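Local coordinates for protein haloacid dehalogenase (Pseudomonas aeruginosa, PDB 3UMC) that probably hydrolyses the carbon-halogen bond of L-2-haloacids, as a member of the haloacid dehalogenase-like hydrolase superfamily, at residues 29-37 with 217-225. Residues are numbered along the deposited sequence; the frame is centred on the assembly and turned at random.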
ATOM      1  N   VAL A  29       3.135 -13.040  -5.048  1.00 12.84           N
ATOM      2  CA  VAL A  29       3.048 -13.436  -3.634  1.00 13.12           C
ATOM      3  C   VAL A  29       2.701 -14.905  -3.468  1.00 13.61           C
ATOM      4  O   VAL A  29       3.443 -15.635  -2.783  1.00 13.34           O
ATOM      5  CB  VAL A  29       2.079 -12.602  -2.809  1.00 12.99           C
ATOM      6  CG1 VAL A  29       2.197 -12.929  -1.380  1.00 11.02           C
ATOM      7  CG2 VAL A  29       2.356 -11.090  -2.971  1.00 13.09           C
ATOM      8  N   PHE A  30       1.611 -15.346  -4.101  1.00 12.72           N
ATOM      9  CA  PHE A  30       1.293 -16.771  -4.117  1.00 13.87           C
ATOM     10  C   PHE A  30       2.345 -17.607  -4.787  1.00 12.90           C
ATOM     11  O   PHE A  30       2.687 -17.377  -5.929  1.00 13.57           O
ATOM     12  CB  PHE A  30      -0.065 -17.051  -4.788  1.00 15.64           C
ATOM     13  CG  PHE A  30      -1.235 -16.529  -3.999  1.00 18.06           C
ATOM     14  CD1 PHE A  30      -1.148 -16.309  -2.667  1.00 25.06           C
ATOM     15  CD2 PHE A  30      -2.412 -16.263  -4.591  1.00 30.52           C
ATOM     16  CE1 PHE A  30      -2.231 -15.827  -1.966  1.00 29.69           C
ATOM     17  CE2 PHE A  30      -3.514 -15.806  -3.848  1.00 30.64           C
ATOM     18  CZ  PHE A  30      -3.407 -15.603  -2.562  1.00 27.23           C
ATOM     19  N   GLY A  31       2.873 -18.569  -4.048  1.00 11.62           N
ATOM     20  CA  GLY A  31       3.907 -19.440  -4.550  1.00 12.28           C
ATOM     21  C   GLY A  31       5.274 -18.804  -4.442  1.00 11.36           C
ATOM     22  O   GLY A  31       6.201 -19.390  -3.915  1.00 12.80           O
ATOM     23  N   THR A  32       5.438 -17.614  -4.986  1.00 11.24           N
ATOM     24  CA  THR A  32       6.744 -16.938  -4.910  1.00  9.84           C
ATOM     25  C   THR A  32       7.238 -16.705  -3.465  1.00  9.76           C
ATOM     26  O   THR A  32       8.362 -16.910  -3.185  1.00 11.67           O
ATOM     27  CB  THR A  32       6.695 -15.610  -5.664  1.00  8.95           C
ATOM     28  OG1 THR A  32       6.397 -15.870  -7.033  1.00  8.54           O
ATOM     29  CG2 THR A  32       8.053 -14.875  -5.559  1.00  7.97           C
ATOM     30  N   LEU A  33       6.377 -16.244  -2.574  1.00 10.42           N
ATOM     31  CA  LEU A  33       6.733 -15.875  -1.220  1.00 10.02           C
ATOM     32  C   LEU A  33       6.070 -16.791  -0.191  1.00 11.33           C
ATOM     33  O   LEU A  33       6.633 -16.965   0.868  1.00 11.49           O
ATOM     34  CB  LEU A  33       6.275 -14.437  -0.982  1.00 10.85           C
ATOM     35  CG  LEU A  33       6.944 -13.290  -1.820  1.00  9.31           C
ATOM     36  CD1 LEU A  33       6.506 -11.902  -1.299  1.00  7.57           C
ATOM     37  CD2 LEU A  33       8.434 -13.302  -1.745  1.00  4.14           C
ATOM     38  N   VAL A  34       4.880 -17.349  -0.485  1.00 11.66           N
ATOM     39  CA  VAL A  34       4.109 -18.149   0.493  1.00 12.03           C
ATOM     40  C   VAL A  34       3.642 -19.449  -0.120  1.00 13.37           C
ATOM     41  O   VAL A  34       3.373 -19.562  -1.329  1.00 14.45           O
ATOM     42  CB  VAL A  34       2.862 -17.389   1.058  1.00 11.75           C
ATOM     43  CG1 VAL A  34       3.287 -16.105   1.868  1.00 13.01           C
ATOM     44  CG2 VAL A  34       1.897 -17.051  -0.067  1.00 10.00           C
ATOM     45  N   ASP A  35       3.610 -20.467   0.714  1.00 14.61           N
ATOM     46  CA  ASP A  35       3.250 -21.824   0.305  1.00 14.76           C
ATOM     47  C   ASP A  35       1.783 -22.003   0.548  1.00 16.81           C
ATOM     48  O   ASP A  35       1.365 -22.460   1.624  1.00 19.24           O
ATOM     49  CB  ASP A  35       4.059 -22.810   1.145  1.00 15.05           C
ATOM     50  CG  ASP A  35       3.786 -24.283   0.818  1.00 15.96           C
ATOM     51  OD1 ASP A  35       2.975 -24.627  -0.101  1.00 11.86           O
ATOM     52  OD2 ASP A  35       4.416 -25.054   1.564  1.00 17.56           O
ATOM     53  N   TRP A  36       0.983 -21.701  -0.465  1.00 18.39           N
ATOM     54  CA  TRP A  36      -0.452 -21.746  -0.331  1.00 18.09           C
ATOM     55  C   TRP A  36      -0.930 -23.211  -0.171  1.00 18.97           C
ATOM     56  O   TRP A  36      -1.808 -23.498   0.613  1.00 17.52           O
ATOM     57  CB  TRP A  36      -1.129 -21.023  -1.514  1.00 17.56           C
ATOM     58  CG  TRP A  36      -0.702 -21.480  -2.813  1.00 19.92           C
ATOM     59  CD1 TRP A  36       0.356 -20.984  -3.581  1.00 15.90           C
ATOM     60  CD2 TRP A  36      -1.254 -22.578  -3.548  1.00 20.07           C
ATOM     61  NE1 TRP A  36       0.473 -21.716  -4.755  1.00 18.57           N
ATOM     62  CE2 TRP A  36      -0.489 -22.708  -4.749  1.00 19.24           C
ATOM     63  CE3 TRP A  36      -2.291 -23.500  -3.290  1.00 19.84           C
ATOM     64  CZ2 TRP A  36      -0.742 -23.710  -5.678  1.00 19.54           C
ATOM     65  CZ3 TRP A  36      -2.559 -24.492  -4.224  1.00 18.91           C
ATOM     66  CH2 TRP A  36      -1.781 -24.598  -5.401  1.00 20.62           C
ATOM     67  N   ARG A  37      -0.331 -24.128  -0.918  1.00 20.38           N
ATOM     68  CA  ARG A  37      -0.817 -25.483  -0.974  1.00 20.42           C
ATOM     69  C   ARG A  37      -0.739 -26.162   0.399  1.00 21.42           C
ATOM     70  O   ARG A  37      -1.778 -26.726   0.869  1.00 20.46           O
ATOM     71  CB  ARG A  37      -0.029 -26.260  -2.018  1.00 20.64           C
ATOM     72  CG  ARG A  37      -0.412 -27.705  -2.132  1.00 20.18           C
ATOM     73  CD  ARG A  37       0.219 -28.338  -3.332  1.00 21.75           C
ATOM     74  NE  ARG A  37      -0.430 -29.611  -3.655  1.00 22.80           N
ATOM     75  CZ  ARG A  37      -0.095 -30.781  -3.120  1.00 25.76           C
ATOM     76  NH1 ARG A  37       0.864 -30.875  -2.222  1.00 25.75           N
ATOM     77  NH2 ARG A  37      -0.740 -31.876  -3.497  1.00 30.59           N
ATOM     78  N   ALA A 217      13.112 -20.142  -8.169  1.00 10.50           N
ATOM     79  CA  ALA A 217      12.366 -21.355  -8.302  1.00 10.87           C
ATOM     80  C   ALA A 217      11.725 -21.772  -7.005  1.00 10.97           C
ATOM     81  O   ALA A 217      12.349 -21.717  -5.993  1.00 11.80           O
ATOM     82  CB  ALA A 217      13.307 -22.530  -8.900  1.00 11.23           C
ATOM     83  N   ARG A 218      10.483 -22.249  -7.053  1.00 12.63           N
ATOM     84  CA  ARG A 218       9.792 -22.808  -5.890  1.00 13.10           C
ATOM     85  C   ARG A 218       9.274 -24.171  -6.315  1.00 14.42           C
ATOM     86  O   ARG A 218       8.076 -24.327  -6.569  1.00 14.46           O
ATOM     87  CB  ARG A 218       8.617 -21.936  -5.479  1.00 13.10           C
ATOM     88  CG  ARG A 218       8.971 -20.559  -5.011  1.00 13.19           C
ATOM     89  CD  ARG A 218      10.011 -20.580  -3.857  1.00 12.96           C
ATOM     90  NE  ARG A 218      10.158 -19.290  -3.208  1.00 16.50           N
ATOM     91  CZ  ARG A 218      10.947 -19.027  -2.152  1.00 14.80           C
ATOM     92  NH1 ARG A 218      11.782 -19.937  -1.655  1.00 11.18           N
ATOM     93  NH2 ARG A 218      10.958 -17.809  -1.647  1.00 12.38           N
ATOM     94  N   PRO A 219      10.176 -25.169  -6.395  1.00 16.56           N
ATOM     95  CA  PRO A 219       9.797 -26.460  -6.988  1.00 18.01           C
ATOM     96  C   PRO A 219       8.762 -27.278  -6.196  1.00 19.61           C
ATOM     97  O   PRO A 219       8.280 -28.222  -6.740  1.00 20.80           O
ATOM     98  CB  PRO A 219      11.122 -27.211  -7.122  1.00 18.68           C
ATOM     99  CG  PRO A 219      12.055 -26.657  -5.984  1.00 18.45           C
ATOM    100  CD  PRO A 219      11.589 -25.128  -5.930  1.00 17.15           C
ATOM    101  N   LEU A 220       8.374 -26.836  -4.991  1.00 20.40           N
ATOM    102  CA  LEU A 220       7.424 -27.506  -4.097  1.00 21.34           C
ATOM    103  C   LEU A 220       6.074 -26.779  -4.059  1.00 20.32           C
ATOM    104  O   LEU A 220       5.154 -27.199  -3.372  1.00 20.85           O
ATOM    105  CB  LEU A 220       8.064 -27.621  -2.667  1.00 21.71           C
ATOM    106  CG  LEU A 220       9.307 -28.588  -2.661  1.00 26.83           C
ATOM    107  CD1 LEU A 220       9.903 -28.896  -1.323  1.00 30.85           C
ATOM    108  CD2 LEU A 220       8.913 -29.899  -3.322  1.00 28.85           C
ATOM    109  N   GLU A 221       5.931 -25.683  -4.795  1.00 19.44           N
ATOM    110  CA  GLU A 221       4.676 -24.938  -4.727  1.00 18.99           C
ATOM    111  C   GLU A 221       3.448 -25.853  -4.948  1.00 19.96           C
ATOM    112  O   GLU A 221       2.434 -25.744  -4.226  1.00 18.47           O
ATOM    113  CB  GLU A 221       4.642 -23.836  -5.773  1.00 18.74           C
ATOM    114  CG  GLU A 221       3.426 -22.991  -5.713  1.00 18.44           C
ATOM    115  CD  GLU A 221       3.404 -21.814  -6.719  1.00 18.96           C
ATOM    116  OE1 GLU A 221       4.381 -21.545  -7.489  1.00 13.99           O
ATOM    117  OE2 GLU A 221       2.385 -21.121  -6.645  1.00 15.26           O
ATOM    118  N   TYR A 222       3.541 -26.699  -5.975  1.00 21.38           N
ATOM    119  CA  TYR A 222       2.428 -27.490  -6.427  1.00 24.06           C
ATOM    120  C   TYR A 222       2.528 -28.936  -5.914  1.00 26.48           C
ATOM    121  O   TYR A 222       1.774 -29.811  -6.361  1.00 28.72           O
ATOM    122  CB  TYR A 222       2.294 -27.433  -7.951  1.00 23.12           C
ATOM    123  CG  TYR A 222       1.658 -26.152  -8.447  1.00 24.10           C
ATOM    124  CD1 TYR A 222       0.298 -26.016  -8.514  1.00 26.26           C
ATOM    125  CD2 TYR A 222       2.430 -25.055  -8.828  1.00 21.25           C
ATOM    126  CE1 TYR A 222      -0.316 -24.798  -8.985  1.00 26.47           C
ATOM    127  CE2 TYR A 222       1.837 -23.869  -9.278  1.00 21.83           C
ATOM    128  CZ  TYR A 222       0.462 -23.746  -9.362  1.00 24.28           C
ATOM    129  OH  TYR A 222      -0.136 -22.551  -9.795  1.00 28.29           O
ATOM    130  N   GLY A 223       3.409 -29.140  -4.949  1.00 28.93           N
ATOM    131  CA  GLY A 223       3.671 -30.440  -4.354  1.00 31.82           C
ATOM    132  C   GLY A 223       4.748 -31.259  -5.061  1.00 34.08           C
ATOM    133  O   GLY A 223       5.305 -30.821  -6.075  1.00 34.92           O
ATOM    134  N   PRO A 224       5.023 -32.483  -4.549  1.00 36.43           N
ATOM    135  CA  PRO A 224       5.979 -33.426  -5.189  1.00 36.47           C
ATOM    136  C   PRO A 224       5.715 -33.696  -6.689  1.00 36.39           C
ATOM    137  O   PRO A 224       6.660 -33.931  -7.422  1.00 37.47           O
ATOM    138  CB  PRO A 224       5.833 -34.698  -4.344  1.00 36.98           C
ATOM    139  CG  PRO A 224       5.310 -34.179  -2.968  1.00 37.20           C
ATOM    140  CD  PRO A 224       4.368 -33.071  -3.357  1.00 36.51           C
ATOM    141  N   GLY A 225       4.479 -33.629  -7.175  1.00 36.34           N
ATOM    142  CA  GLY A 225       4.256 -33.724  -8.662  1.00 36.42           C
ATOM    143  C   GLY A 225       4.826 -32.634  -9.623  1.00 35.91           C
ATOM    144  O   GLY A 225       4.923 -32.849 -10.840  1.00 36.42           O
TER
HETATM  145  O   HOH W   1       2.328 -23.678  -2.306  1.00 11.26           O
HETATM  146  O   HOH W   2       3.864 -26.972  -1.001  1.00 16.98           O
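Gly-31 and Glu-221 bring the two backbones closest, CA to CA 5.6 Å, where the turn at 29-34 meets two successive type I beta turns, Arg-218 to Glu-221 and Leu-220 to Gly-223. The contact illustrates how an irregular loop can be held against another by a few directed polar bonds, two waters and an aromatic pair. Glu-221 reaches in with an extended chain, CG anti to the backbone N (chi1 -177°), and its OE2 accepts from Trp-36 NE1 at 2.8 Å. That bond is almost straight, 173° at the hydrogen; it lies in the indole plane and uses the anti lone pair, with the carboxylate turned steeply against the ring. The same OE2 sits 3.1 Å from Gly-31 CA, while OE1 is hydrogen-bonded to His-199. Farther round its rim, Trp-36 points CZ2 at the face of Tyr-222, 3.5 Å from Tyr-222 CE1, in a T-shaped pair with planes at 77°. Arg-218 grips Thr-32 O side-on with NE and NH2, the carbonyl oxygen lying in the guanidinium plane; NE is 3.0 Å from that oxygen, and NH1 pairs with Asp-124. A water links Asp-35 OD1 and Arg-37 N to Glu-221 O, and a second joins Asp-35 OD1 to Leu-220 O, while OD2 of this N-cap residue meets Ser-38. Arg-37 lays its extended chain along Glu-221 O and the Tyr-222 carbonyl, its guanidinium face over Gly-223 CA and its NE paired with Asp-62. Gly-31 and Thr-32 probably correspond to the end of the haloacid dehalogenase DxxGT motif. Together these contacts join the turn that follows strand 24-27, first of the parallel, Rossmann-like sheet, and the start of helix 36-50, to the loop leaving strand 212-216, with helix 57-67 against Trp-36, Arg-37 and Tyr-222 and helix 243-251 touching Arg-218.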